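PDB 2Z48: Galactose/N-acetylgalactosamine-binding lectin CEL-III from Cucumaria echinata, which binds galactose and N-acetylgalactosamine on cell surfaces with the aid of calcium, oligomerizes in erythrocyte membranes and lyses the cells. Local coordinates for residues 159-164 with 240-244; 193-199 with 230-234; 349-353 with 397-403. One frame throughout, in Å; residues are numbered along the deposited sequence.

Interaction 1 (159-164 with 240-244); sequences RNEKSD and NGDYC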
ATOM      1  N   ARG A 159       3.767  24.292   2.274  1.00 12.27           N
ATOM      2  CA  ARG A 159       3.625  25.738   2.386  1.00 14.16           C
ATOM      3  C   ARG A 159       4.881  26.443   1.865  1.00 14.13           C
ATOM      4  O   ARG A 159       5.995  26.152   2.338  1.00 13.44           O
ATOM      5  CB  ARG A 159       3.375  26.132   3.859  1.00 14.62           C
ATOM      6  CG  ARG A 159       3.127  27.626   4.043  1.00 17.29           C
ATOM      7  CD  ARG A 159       3.186  28.149   5.522  1.00 20.84           C
ATOM      8  NE  ARG A 159       2.762  27.252   6.598  1.00 30.92           N
ATOM      9  CZ  ARG A 159       1.498  26.930   6.895  1.00 35.43           C
ATOM     10  NH1 ARG A 159       0.476  27.365   6.153  1.00 38.25           N
ATOM     11  NH2 ARG A 159       1.250  26.136   7.930  1.00 36.68           N
ATOM     12  N   ASN A 160       4.688  27.384   0.932  1.00 13.41           N
ATOM     13  CA  ASN A 160       5.791  28.138   0.347  1.00 12.74           C
ATOM     14  C   ASN A 160       6.411  29.153   1.327  1.00 13.91           C
ATOM     15  O   ASN A 160       5.687  29.922   1.953  1.00 13.76           O
ATOM     16  CB  ASN A 160       5.296  28.874  -0.904  1.00 13.43           C
ATOM     17  CG  ASN A 160       6.430  29.382  -1.749  1.00 13.91           C
ATOM     18  OD1 ASN A 160       6.837  30.540  -1.620  1.00 13.40           O
ATOM     19  ND2 ASN A 160       6.960  28.513  -2.626  1.00 13.68           N
ATOM     20  N   GLU A 161       7.742  29.182   1.422  1.00 13.93           N
ATOM     21  CA  GLU A 161       8.428  30.090   2.353  1.00 14.69           C
ATOM     22  C   GLU A 161       8.189  31.575   2.013  1.00 14.86           C
ATOM     23  O   GLU A 161       8.030  32.431   2.910  1.00 15.35           O
ATOM     24  CB  GLU A 161       9.924  29.786   2.366  1.00 14.65           C
ATOM     25  CG  GLU A 161      10.691  30.584   3.456  1.00 15.07           C
ATOM     26  CD  GLU A 161      12.180  30.343   3.419  1.00 16.56           C
ATOM     27  OE1 GLU A 161      12.567  29.175   3.365  1.00 16.96           O
ATOM     28  OE2 GLU A 161      12.968  31.331   3.420  1.00 19.57           O
ATOM     29  N   LYS A 162       8.159  31.884   0.730  1.00 14.39           N
ATOM     30  CA  LYS A 162       7.982  33.279   0.308  1.00 14.48           C
ATOM     31  C   LYS A 162       6.549  33.765   0.589  1.00 15.00           C
ATOM     32  O   LYS A 162       6.343  34.789   1.242  1.00 14.91           O
ATOM     33  CB  LYS A 162       8.297  33.435  -1.175  1.00 14.75           C
ATOM     34  CG  LYS A 162       8.152  34.894  -1.713  1.00 14.98           C
ATOM     35  CD  LYS A 162       8.998  35.937  -0.970  1.00 19.55           C
ATOM     36  CE  LYS A 162       8.841  37.297  -1.660  1.00 21.77           C
ATOM     37  NZ  LYS A 162       9.318  38.466  -0.862  1.00 24.35           N
ATOM     38  N   SER A 163       5.566  33.006   0.120  1.00 14.83           N
ATOM     39  CA  SER A 163       4.175  33.500   0.023  1.00 15.30           C
ATOM     40  C   SER A 163       3.214  32.956   1.072  1.00 16.02           C
ATOM     41  O   SER A 163       2.094  33.500   1.239  1.00 16.26           O
ATOM     42  CB  SER A 163       3.612  33.184  -1.373  1.00 15.38           C
ATOM     43  OG  SER A 163       3.416  31.782  -1.514  1.00 15.20           O
ATOM     44  N   ASP A 164       3.613  31.867   1.732  1.00 15.51           N
ATOM     45  CA  ASP A 164       2.734  31.114   2.641  1.00 16.74           C
ATOM     46  C   ASP A 164       1.517  30.486   1.948  1.00 16.05           C
ATOM     47  O   ASP A 164       0.640  29.955   2.616  1.00 16.70           O
ATOM     48  CB  ASP A 164       2.242  31.971   3.813  1.00 17.39           C
ATOM     49  CG  ASP A 164       3.345  32.444   4.696  1.00 20.67           C
ATOM     50  OD1 ASP A 164       4.278  31.667   5.007  1.00 20.83           O
ATOM     51  OD2 ASP A 164       3.244  33.627   5.096  1.00 21.63           O
ATOM     52  N   ASN A 240      16.199  25.568   4.791  1.00 17.70           N
ATOM     53  CA  ASN A 240      16.300  26.694   5.693  1.00 18.23           C
ATOM     54  C   ASN A 240      15.345  26.326   6.824  1.00 18.17           C
ATOM     55  O   ASN A 240      14.141  26.581   6.721  1.00 18.46           O
ATOM     56  CB  ASN A 240      15.826  27.953   4.972  1.00 18.70           C
ATOM     57  CG  ASN A 240      15.913  29.206   5.837  1.00 21.98           C
ATOM     58  OD1 ASN A 240      16.545  29.189   6.888  1.00 24.19           O
ATOM     59  ND2 ASN A 240      15.296  30.318   5.368  1.00 22.86           N
ATOM     60  N   GLY A 241      15.854  25.685   7.869  1.00 18.14           N
ATOM     61  CA  GLY A 241      14.996  25.193   8.949  1.00 18.53           C
ATOM     62  C   GLY A 241      14.103  24.095   8.408  1.00 18.23           C
ATOM     63  O   GLY A 241      14.583  23.102   7.882  1.00 18.63           O
ATOM     64  N   ASP A 242      12.794  24.283   8.517  1.00 17.75           N
ATOM     65  CA  ASP A 242      11.862  23.283   8.033  1.00 18.07           C
ATOM     66  C   ASP A 242      11.382  23.553   6.598  1.00 16.64           C
ATOM     67  O   ASP A 242      10.557  22.809   6.065  1.00 16.54           O
ATOM     68  CB  ASP A 242      10.667  23.159   8.993  1.00 18.93           C
ATOM     69  CG  ASP A 242      11.026  22.393  10.257  1.00 22.74           C
ATOM     70  OD1 ASP A 242      11.676  21.321  10.174  1.00 27.16           O
ATOM     71  OD2 ASP A 242      10.630  22.849  11.333  1.00 28.89           O
ATOM     72  N   TYR A 243      11.896  24.615   5.977  1.00 14.97           N
ATOM     73  CA  TYR A 243      11.577  24.910   4.564  1.00 14.34           C
ATOM     74  C   TYR A 243      12.681  24.350   3.678  1.00 14.28           C
ATOM     75  O   TYR A 243      13.829  24.756   3.830  1.00 13.74           O
ATOM     76  CB  TYR A 243      11.432  26.429   4.354  1.00 14.70           C
ATOM     77  CG  TYR A 243      10.191  26.991   5.025  1.00 14.46           C
ATOM     78  CD1 TYR A 243      10.192  27.278   6.373  1.00 16.08           C
ATOM     79  CD2 TYR A 243       9.014  27.180   4.309  1.00 14.96           C
ATOM     80  CE1 TYR A 243       9.039  27.780   7.008  1.00 16.13           C
ATOM     81  CE2 TYR A 243       7.877  27.693   4.912  1.00 17.55           C
ATOM     82  CZ  TYR A 243       7.893  27.981   6.254  1.00 18.09           C
ATOM     83  OH  TYR A 243       6.743  28.477   6.870  1.00 19.27           O
ATOM     84  N   CYS A 244      12.332  23.454   2.750  1.00 13.12           N
ATOM     85  CA  CYS A 244      13.338  22.791   1.902  1.00 13.24           C
ATOM     86  C   CYS A 244      12.964  22.855   0.425  1.00 12.42           C
ATOM     87  O   CYS A 244      11.801  23.007   0.078  1.00 11.92           O
ATOM     88  CB  CYS A 244      13.498  21.331   2.307  1.00 14.09           C
ATOM     89  SG  CYS A 244      14.086  21.098   3.997  1.00 14.18           S
TER
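Y243 gives up the most surface here. Its ring slides beneath the side chain of E161, whose CG stands 4.1 Å from the ring centroid and 22° off the ring normal, a CH-pi contact over the face. The extended E161 side chain (chi1 and chi2 both t) runs on past the ring. E161 OE1 comes within 3.1 Å of Y243 CB, while E161 OE2 accepts a hydrogen bond from N240 ND2 at 3.2 Å. E161 OE1 also forms a salt bridge with R278, which sets the carboxylate between two donors. R159, third in buried area, meets the far end of the ring: R159 O lies 3.5 Å from Y243 CE2, and R159 CD packs 3.8 Å from Y243 OH.

N240 and Y243 are the ends of a type II' turn, closed by Y243 N to N240 O (3.1 Å); N240 N to Y243 O (2.7 Å) pairs the same residues the other way. G241 sits where positive phi favours glycine. The turn falls inside the small loop closed by the C239-C244 disulfide. Its Y243 and N240 meet the end of strand 157-160, in the second beta-trefoil of the lectin, where that strand passes into an Asx motif led by N160. One glutamate covers the tyrosine and links to the turn, so the contact rests on side-chain packing and one side-chain hydrogen bond, without backbone pairing.

Interaction 2 (193-199 with 230-234); sequences YYENGEI and QMWSR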
ATOM      1  N   TYR A 193       5.518  11.770   0.534  1.00 11.69           N
ATOM      2  CA  TYR A 193       6.823  11.741  -0.133  1.00 11.10           C
ATOM      3  C   TYR A 193       7.611  10.529   0.344  1.00 11.32           C
ATOM      4  O   TYR A 193       7.769  10.312   1.561  1.00 11.05           O
ATOM      5  CB  TYR A 193       7.554  13.066   0.160  1.00 11.23           C
ATOM      6  CG  TYR A 193       8.975  13.154  -0.306  1.00 11.49           C
ATOM      7  CD1 TYR A 193       9.348  12.705  -1.571  1.00 12.61           C
ATOM      8  CD2 TYR A 193       9.939  13.720   0.498  1.00 12.92           C
ATOM      9  CE1 TYR A 193      10.664  12.773  -2.010  1.00 12.27           C
ATOM     10  CE2 TYR A 193      11.250  13.809   0.076  1.00 14.31           C
ATOM     11  CZ  TYR A 193      11.603  13.341  -1.199  1.00 13.31           C
ATOM     12  OH  TYR A 193      12.908  13.427  -1.633  1.00 13.70           O
ATOM     13  N   TYR A 194       8.078   9.740  -0.618  1.00 11.34           N
ATOM     14  CA  TYR A 194       8.637   8.411  -0.353  1.00 11.53           C
ATOM     15  C   TYR A 194      10.110   8.345  -0.665  1.00 11.63           C
ATOM     16  O   TYR A 194      10.632   9.140  -1.453  1.00 12.19           O
ATOM     17  CB  TYR A 194       7.883   7.342  -1.173  1.00 11.56           C
ATOM     18  CG  TYR A 194       6.448   7.207  -0.718  1.00 11.14           C
ATOM     19  CD1 TYR A 194       5.446   8.009  -1.285  1.00 12.03           C
ATOM     20  CD2 TYR A 194       6.110   6.326   0.314  1.00 12.55           C
ATOM     21  CE1 TYR A 194       4.150   7.929  -0.837  1.00 12.84           C
ATOM     22  CE2 TYR A 194       4.792   6.230   0.771  1.00 14.10           C
ATOM     23  CZ  TYR A 194       3.827   7.030   0.186  1.00 13.77           C
ATOM     24  OH  TYR A 194       2.532   6.953   0.608  1.00 13.02           O
ATOM     25  N   GLU A 195      10.764   7.349  -0.075  1.00 11.38           N
ATOM     26  CA  GLU A 195      12.182   7.063  -0.351  1.00 12.65           C
ATOM     27  C   GLU A 195      12.503   6.807  -1.843  1.00 12.86           C
ATOM     28  O   GLU A 195      13.617   7.098  -2.299  1.00 12.78           O
ATOM     29  CB  GLU A 195      12.633   5.881   0.512  1.00 13.48           C
ATOM     30  CG  GLU A 195      14.093   5.461   0.307  1.00 15.50           C
ATOM     31  CD  GLU A 195      15.089   6.553   0.613  1.00 21.69           C
ATOM     32  OE1 GLU A 195      14.805   7.436   1.463  1.00 23.56           O
ATOM     33  OE2 GLU A 195      16.196   6.503   0.012  1.00 24.58           O
ATOM     34  N   ASN A 196      11.543   6.271  -2.598  1.00 12.64           N
ATOM     35  CA  ASN A 196      11.747   6.024  -4.037  1.00 12.79           C
ATOM     36  C   ASN A 196      11.726   7.320  -4.844  1.00 12.54           C
ATOM     37  O   ASN A 196      11.969   7.301  -6.056  1.00 13.92           O
ATOM     38  CB  ASN A 196      10.755   4.995  -4.621  1.00 12.74           C
ATOM     39  CG  ASN A 196       9.324   5.524  -4.708  1.00 12.04           C
ATOM     40  OD1 ASN A 196       9.043   6.656  -4.311  1.00 12.94           O
ATOM     41  ND2 ASN A 196       8.400   4.676  -5.213  1.00 13.14           N
ATOM     42  N   GLY A 197      11.407   8.430  -4.160  1.00 12.11           N
ATOM     43  CA  GLY A 197      11.412   9.750  -4.786  1.00 12.09           C
ATOM     44  C   GLY A 197      10.043  10.263  -5.197  1.00 12.33           C
ATOM     45  O   GLY A 197       9.909  11.432  -5.542  1.00 12.63           O
ATOM     46  N   GLU A 198       9.043   9.383  -5.200  1.00 11.94           N
ATOM     47  CA  GLU A 198       7.687   9.827  -5.569  1.00 12.57           C
ATOM     48  C   GLU A 198       7.068  10.790  -4.560  1.00 11.98           C
ATOM     49  O   GLU A 198       7.233  10.632  -3.340  1.00 11.53           O
ATOM     50  CB  GLU A 198       6.757   8.636  -5.765  1.00 13.50           C
ATOM     51  CG  GLU A 198       7.090   7.805  -6.976  1.00 15.15           C
ATOM     52  CD  GLU A 198       6.142   6.647  -7.138  1.00 15.59           C
ATOM     53  OE1 GLU A 198       5.840   6.013  -6.111  1.00 16.18           O
ATOM     54  OE2 GLU A 198       5.725   6.352  -8.283  1.00 15.94           O
ATOM     55  N   ILE A 199       6.358  11.796  -5.080  1.00 11.08           N
ATOM     56  CA  ILE A 199       5.538  12.679  -4.239  1.00 12.18           C
ATOM     57  C   ILE A 199       4.123  12.437  -4.773  1.00 12.46           C
ATOM     58  O   ILE A 199       3.809  12.801  -5.918  1.00 12.92           O
ATOM     59  CB  ILE A 199       5.969  14.169  -4.387  1.00 12.16           C
ATOM     60  CG1 ILE A 199       7.372  14.345  -3.800  1.00 11.95           C
ATOM     61  CG2 ILE A 199       4.965  15.140  -3.711  1.00 12.63           C
ATOM     62  CD1 ILE A 199       7.945  15.714  -3.956  1.00 11.68           C
ATOM     63  N   GLN A 230       9.829  11.916 -12.270  1.00 12.77           N
ATOM     64  CA  GLN A 230       8.850  11.885 -11.168  1.00 12.05           C
ATOM     65  C   GLN A 230       9.514  11.562  -9.824  1.00 12.76           C
ATOM     66  O   GLN A 230       8.830  11.300  -8.837  1.00 13.10           O
ATOM     67  CB  GLN A 230       7.709  10.875 -11.451  1.00 11.55           C
ATOM     68  CG  GLN A 230       6.824  11.316 -12.614  1.00 12.70           C
ATOM     69  CD  GLN A 230       5.598  10.441 -12.769  1.00 12.85           C
ATOM     70  OE1 GLN A 230       5.429   9.443 -12.049  1.00 13.87           O
ATOM     71  NE2 GLN A 230       4.744  10.796 -13.719  1.00 13.67           N
ATOM     72  N   MET A 231      10.856  11.562  -9.810  1.00 12.77           N
ATOM     73  CA  MET A 231      11.639  11.361  -8.593  1.00 12.94           C
ATOM     74  C   MET A 231      12.201  12.685  -8.123  1.00 12.65           C
ATOM     75  O   MET A 231      12.701  13.469  -8.914  1.00 11.71           O
ATOM     76  CB  MET A 231      12.782  10.380  -8.861  1.00 11.83           C
ATOM     77  CG  MET A 231      12.276   8.974  -9.175  1.00 11.65           C
ATOM     78  SD  MET A 231      13.691   7.907  -9.614  1.00 15.32           S
ATOM     79  CE  MET A 231      12.745   6.578 -10.396  1.00 16.12           C
ATOM     80  N   TRP A 232      12.085  12.924  -6.823  1.00 12.88           N
ATOM     81  CA  TRP A 232      12.468  14.204  -6.228  1.00 12.25           C
ATOM     82  C   TRP A 232      13.359  13.955  -5.010  1.00 12.68           C
ATOM     83  O   TRP A 232      13.093  13.037  -4.199  1.00 11.13           O
ATOM     84  CB  TRP A 232      11.210  14.988  -5.798  1.00 12.60           C
ATOM     85  CG  TRP A 232      10.258  15.198  -6.923  1.00 11.63           C
ATOM     86  CD1 TRP A 232       9.245  14.347  -7.336  1.00 11.23           C
ATOM     87  CD2 TRP A 232      10.204  16.333  -7.787  1.00 12.15           C
ATOM     88  NE1 TRP A 232       8.576  14.897  -8.391  1.00 12.44           N
ATOM     89  CE2 TRP A 232       9.140  16.110  -8.703  1.00 12.22           C
ATOM     90  CE3 TRP A 232      10.952  17.524  -7.881  1.00 12.28           C
ATOM     91  CZ2 TRP A 232       8.797  17.042  -9.700  1.00 12.94           C
ATOM     92  CZ3 TRP A 232      10.601  18.457  -8.843  1.00 12.05           C
ATOM     93  CH2 TRP A 232       9.535  18.203  -9.762  1.00 13.70           C
ATOM     94  N   SER A 233      14.415  14.766  -4.875  1.00 13.30           N
ATOM     95  CA  SER A 233      15.235  14.708  -3.669  1.00 13.41           C
ATOM     96  C   SER A 233      14.959  15.967  -2.829  1.00 13.64           C
ATOM     97  O   SER A 233      14.519  16.981  -3.358  1.00 14.06           O
ATOM     98  CB  SER A 233      16.743  14.619  -4.021  1.00 14.40           C
ATOM     99  OG  SER A 233      17.173  15.806  -4.626  1.00 18.64           O
ATOM    100  N   ARG A 234      15.269  15.885  -1.542  1.00 12.80           N
ATOM    101  CA  ARG A 234      15.044  16.984  -0.607  1.00 12.42           C
ATOM    102  C   ARG A 234      16.324  17.143   0.224  1.00 12.89           C
ATOM    103  O   ARG A 234      16.347  16.815   1.403  1.00 12.91           O
ATOM    104  CB  ARG A 234      13.834  16.655   0.268  1.00 12.81           C
ATOM    105  CG  ARG A 234      13.313  17.816   1.129  1.00 12.62           C
ATOM    106  CD  ARG A 234      12.152  17.290   1.996  1.00 12.82           C
ATOM    107  NE  ARG A 234      11.597  18.261   2.963  1.00 15.03           N
ATOM    108  CZ  ARG A 234      11.941  18.323   4.245  1.00 16.08           C
ATOM    109  NH1 ARG A 234      12.888  17.535   4.735  1.00 16.76           N
ATOM    110  NH2 ARG A 234      11.364  19.217   5.051  1.00 18.42           N
TER
HETATM  111  O   HOH W   1       6.641   7.454 -10.618  1.00 13.70           O
HETATM  112  O   HOH W   2       6.459  12.147  -8.041  1.00 14.77           O
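Q230 opens the second segment with two water links to 193-199. One water donates to both Q230 OE1 and E198 OE2, at 2.7 Å each; another lies 2.6 Å from Q230 O and accepts from I199 N at 3.0 Å. The Q230 side-chain amide is also hydrogen-bonded to D225 N through OE1, its strongest polar partner, and to D209 OD1 through NE2, both aspartates of a galactose site. At M231 the two backbones come nearest, M231 CA 4.1 Å from G197 CA. M231 CA makes a CA-H...O contact of 3.5 Å to G197 O, and M231 CG lies 3.6 Å from N196 O. A CB on residue 197 would clash with M231 CB, and the backbone angles there also call for glycine. This G197 ends the type I turn that begins at Y194.

Q230, M231 and W232 spell the QxW motif of ricin-type beta-trefoil repeats, with the glutamine beside the sugar pocket and the tryptophan in the core. W232 N donates to G197 O (2.9 Å), I199 CD1 packs 3.8 Å from W232 CG, and W232 NE1 donates a hydrogen bond to L208 O. W232 O in turn accepts from Y193 OH at a short 2.6 Å. Y193 OH also lies 3.3 Å from S233 CA. R234 sets its CB 3.8 Å from Y193 CE2, while its guanidinium makes a cation-pi contact with F154.

Interaction 3 (349-353 with 397-403); sequences LSKAW and LVWNPQI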
ATOM      1  N   LEU A 349      -0.897  -1.643   6.223  1.00 12.39           N
ATOM      2  CA  LEU A 349      -1.828  -1.142   7.247  1.00 14.64           C
ATOM      3  C   LEU A 349      -2.447   0.207   6.855  1.00 14.75           C
ATOM      4  O   LEU A 349      -3.659   0.423   7.056  1.00 14.56           O
ATOM      5  CB  LEU A 349      -1.158  -1.051   8.618  1.00 14.27           C
ATOM      6  CG  LEU A 349      -2.069  -0.952   9.849  1.00 17.07           C
ATOM      7  CD1 LEU A 349      -2.856  -2.240  10.031  1.00 16.21           C
ATOM      8  CD2 LEU A 349      -1.242  -0.689  11.120  1.00 17.90           C
ATOM      9  N   SER A 350      -1.629   1.103   6.287  1.00 14.52           N
ATOM     10  CA  SER A 350      -2.119   2.397   5.833  1.00 16.84           C
ATOM     11  C   SER A 350      -3.194   2.240   4.756  1.00 16.69           C
ATOM     12  O   SER A 350      -4.222   2.946   4.758  1.00 17.50           O
ATOM     13  CB  SER A 350      -0.972   3.260   5.284  1.00 16.88           C
ATOM     14  OG  SER A 350      -1.545   4.371   4.617  1.00 21.81           O
ATOM     15  N   LYS A 351      -2.953   1.324   3.826  1.00 16.55           N
ATOM     16  CA  LYS A 351      -3.916   1.041   2.769  1.00 15.85           C
ATOM     17  C   LYS A 351      -5.209   0.449   3.337  1.00 16.74           C
ATOM     18  O   LYS A 351      -6.310   0.855   2.927  1.00 17.30           O
ATOM     19  CB  LYS A 351      -3.299   0.117   1.717  1.00 15.90           C
ATOM     20  CG  LYS A 351      -2.194   0.782   0.894  1.00 15.37           C
ATOM     21  CD  LYS A 351      -1.455  -0.275   0.084  1.00 17.80           C
ATOM     22  CE  LYS A 351      -0.244   0.317  -0.629  1.00 19.27           C
ATOM     23  NZ  LYS A 351      -0.670   1.030  -1.852  1.00 22.57           N
ATOM     24  N   ALA A 352      -5.069  -0.473   4.288  1.00 16.40           N
ATOM     25  CA  ALA A 352      -6.215  -1.088   4.979  1.00 16.91           C
ATOM     26  C   ALA A 352      -7.072  -0.006   5.676  1.00 17.41           C
ATOM     27  O   ALA A 352      -8.316  -0.035   5.601  1.00 17.61           O
ATOM     28  CB  ALA A 352      -5.723  -2.130   5.983  1.00 16.85           C
ATOM     29  N   TRP A 353      -6.406   0.945   6.337  1.00 16.96           N
ATOM     30  CA  TRP A 353      -7.081   2.047   7.033  1.00 17.52           C
ATOM     31  C   TRP A 353      -7.870   2.900   6.031  1.00 18.12           C
ATOM     32  O   TRP A 353      -9.014   3.253   6.275  1.00 18.08           O
ATOM     33  CB  TRP A 353      -6.075   2.917   7.802  1.00 17.68           C
ATOM     34  CG  TRP A 353      -6.587   4.275   8.155  1.00 16.72           C
ATOM     35  CD1 TRP A 353      -6.352   5.433   7.476  1.00 16.83           C
ATOM     36  CD2 TRP A 353      -7.428   4.622   9.264  1.00 18.01           C
ATOM     37  NE1 TRP A 353      -7.004   6.487   8.083  1.00 17.82           N
ATOM     38  CE2 TRP A 353      -7.655   6.018   9.195  1.00 18.53           C
ATOM     39  CE3 TRP A 353      -8.004   3.895  10.313  1.00 18.97           C
ATOM     40  CZ2 TRP A 353      -8.437   6.697  10.132  1.00 18.24           C
ATOM     41  CZ3 TRP A 353      -8.793   4.571  11.248  1.00 18.05           C
ATOM     42  CH2 TRP A 353      -8.996   5.960  11.148  1.00 17.58           C
ATOM     43  N   LEU A 397      -7.476   7.751  19.421  1.00 19.23           N
ATOM     44  CA  LEU A 397      -8.213   7.108  18.343  1.00 18.75           C
ATOM     45  C   LEU A 397      -7.909   5.621  18.406  1.00 18.91           C
ATOM     46  O   LEU A 397      -6.746   5.230  18.477  1.00 17.47           O
ATOM     47  CB  LEU A 397      -7.818   7.703  16.989  1.00 18.60           C
ATOM     48  CG  LEU A 397      -8.557   7.174  15.761  1.00 19.36           C
ATOM     49  CD1 LEU A 397      -8.845   8.314  14.773  1.00 21.16           C
ATOM     50  CD2 LEU A 397      -7.749   6.073  15.086  1.00 22.18           C
ATOM     51  N   VAL A 398      -8.954   4.798  18.393  1.00 17.86           N
ATOM     52  CA  VAL A 398      -8.783   3.363  18.430  1.00 18.31           C
ATOM     53  C   VAL A 398      -9.476   2.807  17.191  1.00 18.23           C
ATOM     54  O   VAL A 398     -10.654   3.071  16.947  1.00 18.11           O
ATOM     55  CB  VAL A 398      -9.363   2.697  19.723  1.00 18.25           C
ATOM     56  CG1 VAL A 398      -9.123   1.190  19.700  1.00 19.21           C
ATOM     57  CG2 VAL A 398      -8.777   3.326  21.009  1.00 18.92           C
ATOM     58  N   TRP A 399      -8.730   2.021  16.421  1.00 16.70           N
ATOM     59  CA  TRP A 399      -9.230   1.404  15.208  1.00 16.56           C
ATOM     60  C   TRP A 399      -9.180  -0.116  15.369  1.00 16.74           C
ATOM     61  O   TRP A 399      -8.142  -0.676  15.688  1.00 15.23           O
ATOM     62  CB  TRP A 399      -8.373   1.869  14.002  1.00 16.09           C
ATOM     63  CG  TRP A 399      -8.664   1.174  12.693  1.00 15.61           C
ATOM     64  CD1 TRP A 399      -9.893   0.812  12.197  1.00 16.64           C
ATOM     65  CD2 TRP A 399      -7.704   0.775  11.702  1.00 16.52           C
ATOM     66  NE1 TRP A 399      -9.758   0.223  10.960  1.00 18.13           N
ATOM     67  CE2 TRP A 399      -8.417   0.172  10.644  1.00 16.40           C
ATOM     68  CE3 TRP A 399      -6.298   0.854  11.623  1.00 15.85           C
ATOM     69  CZ2 TRP A 399      -7.783  -0.327   9.498  1.00 17.52           C
ATOM     70  CZ3 TRP A 399      -5.668   0.346  10.495  1.00 16.26           C
ATOM     71  CH2 TRP A 399      -6.405  -0.253   9.458  1.00 16.95           C
ATOM     72  N   ASN A 400     -10.333  -0.769  15.201  1.00 16.43           N
ATOM     73  CA  ASN A 400     -10.427  -2.219  15.218  1.00 16.44           C
ATOM     74  C   ASN A 400     -10.852  -2.719  13.823  1.00 16.25           C
ATOM     75  O   ASN A 400     -12.039  -2.919  13.558  1.00 16.19           O
ATOM     76  CB  ASN A 400     -11.418  -2.725  16.288  1.00 17.52           C
ATOM     77  CG  ASN A 400     -11.132  -2.182  17.659  1.00 18.25           C
ATOM     78  OD1 ASN A 400     -10.174  -2.572  18.310  1.00 23.01           O
ATOM     79  ND2 ASN A 400     -11.981  -1.284  18.114  1.00 22.28           N
ATOM     80  N   PRO A 401      -9.885  -2.941  12.922  1.00 15.57           N
ATOM     81  CA  PRO A 401     -10.263  -3.413  11.576  1.00 15.16           C
ATOM     82  C   PRO A 401     -10.686  -4.879  11.550  1.00 14.60           C
ATOM     83  O   PRO A 401     -10.509  -5.624  12.541  1.00 14.85           O
ATOM     84  CB  PRO A 401      -8.969  -3.242  10.752  1.00 15.26           C
ATOM     85  CG  PRO A 401      -7.888  -3.314  11.750  1.00 15.11           C
ATOM     86  CD  PRO A 401      -8.417  -2.817  13.073  1.00 15.56           C
ATOM     87  N   GLN A 402     -11.225  -5.306  10.413  1.00 14.45           N
ATOM     88  CA  GLN A 402     -11.564  -6.704  10.238  1.00 15.19           C
ATOM     89  C   GLN A 402     -10.330  -7.502   9.837  1.00 14.93           C
ATOM     90  O   GLN A 402     -10.257  -8.102   8.736  1.00 15.15           O
ATOM     91  CB  GLN A 402     -12.700  -6.865   9.232  1.00 15.95           C
ATOM     92  CG  GLN A 402     -13.948  -6.101   9.643  1.00 17.15           C
ATOM     93  CD  GLN A 402     -15.013  -6.088   8.566  1.00 18.02           C
ATOM     94  OE1 GLN A 402     -14.801  -5.599   7.457  1.00 17.83           O
ATOM     95  NE2 GLN A 402     -16.186  -6.608   8.910  1.00 17.19           N
ATOM     96  N   ILE A 403      -9.350  -7.453  10.746  1.00 13.99           N
ATOM     97  CA  ILE A 403      -8.094  -8.182  10.599  1.00 12.94           C
ATOM     98  C   ILE A 403      -8.019  -9.099  11.801  1.00 13.07           C
ATOM     99  O   ILE A 403      -8.078  -8.640  12.953  1.00 13.26           O
ATOM    100  CB  ILE A 403      -6.885  -7.227  10.498  1.00 11.26           C
ATOM    101  CG1 ILE A 403      -6.963  -6.403   9.202  1.00 12.00           C
ATOM    102  CG2 ILE A 403      -5.547  -8.011  10.592  1.00 12.35           C
ATOM    103  CD1 ILE A 403      -5.930  -5.255   9.105  1.00 12.92           C
TER
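Two tryptophans meet edge to face: the six-membered ring of W353 points its edge at the five-membered ring of W399, centroids 4.9 Å apart and planes at 80°, with W353 CE3 3.4 Å from W399 CD2. The pair joins helix 343-355 to the mixed sheet of the C-terminal domain, the region of this pore-forming lectin with a strong tendency to self-associate. Segment 349-353 of the helix crosses strand segment 397-400 almost at right angles (91°), the axes 11.5 Å apart at their closest, and the indole of W399 reaches across much of that gap. L349 CD1 packs 3.8 Å from W399 CZ3, A352 CB lies 4.0 Å from W399 CH2, and both L349 CD1 and A352 CB sit 4.4 Å from I403 CD1. W353 CH2 touches L397 CD2 at 4.1 Å. W353 NE1 hydrogen-bonds to A323 O and W399 NE1 to N310 OD1. W353 CB lies over the W399 six-membered ring, a CH-pi contact 4.0 Å from its centroid and 27° off the ring normal.

In the fold
Interactions 1 and 2 belong to the second beta-trefoil and touch: R234 NH2 of interaction 2 lies 3.5 Å from C244 SG of interaction 1. Both pack on strand 279-282, Y243 on K280 and R234 on W281, and interaction 2 is nested within the loop closed by interaction 1. Interaction 1 is a surface contact of largely exposed or partly exposed residues; interaction 2 is buried, with one main-chain and one tyrosine-to-main-chain hydrogen bond, and waters. Interaction 3, in the C-terminal domain, is buried helix-on-sheet packing, aromatic and aliphatic. Helix 320-332 meets both it and interaction 2, E331 touching S350 and Y194. Its nearest atoms are about 6 Å from interaction 2, about 21 Å from interaction 1.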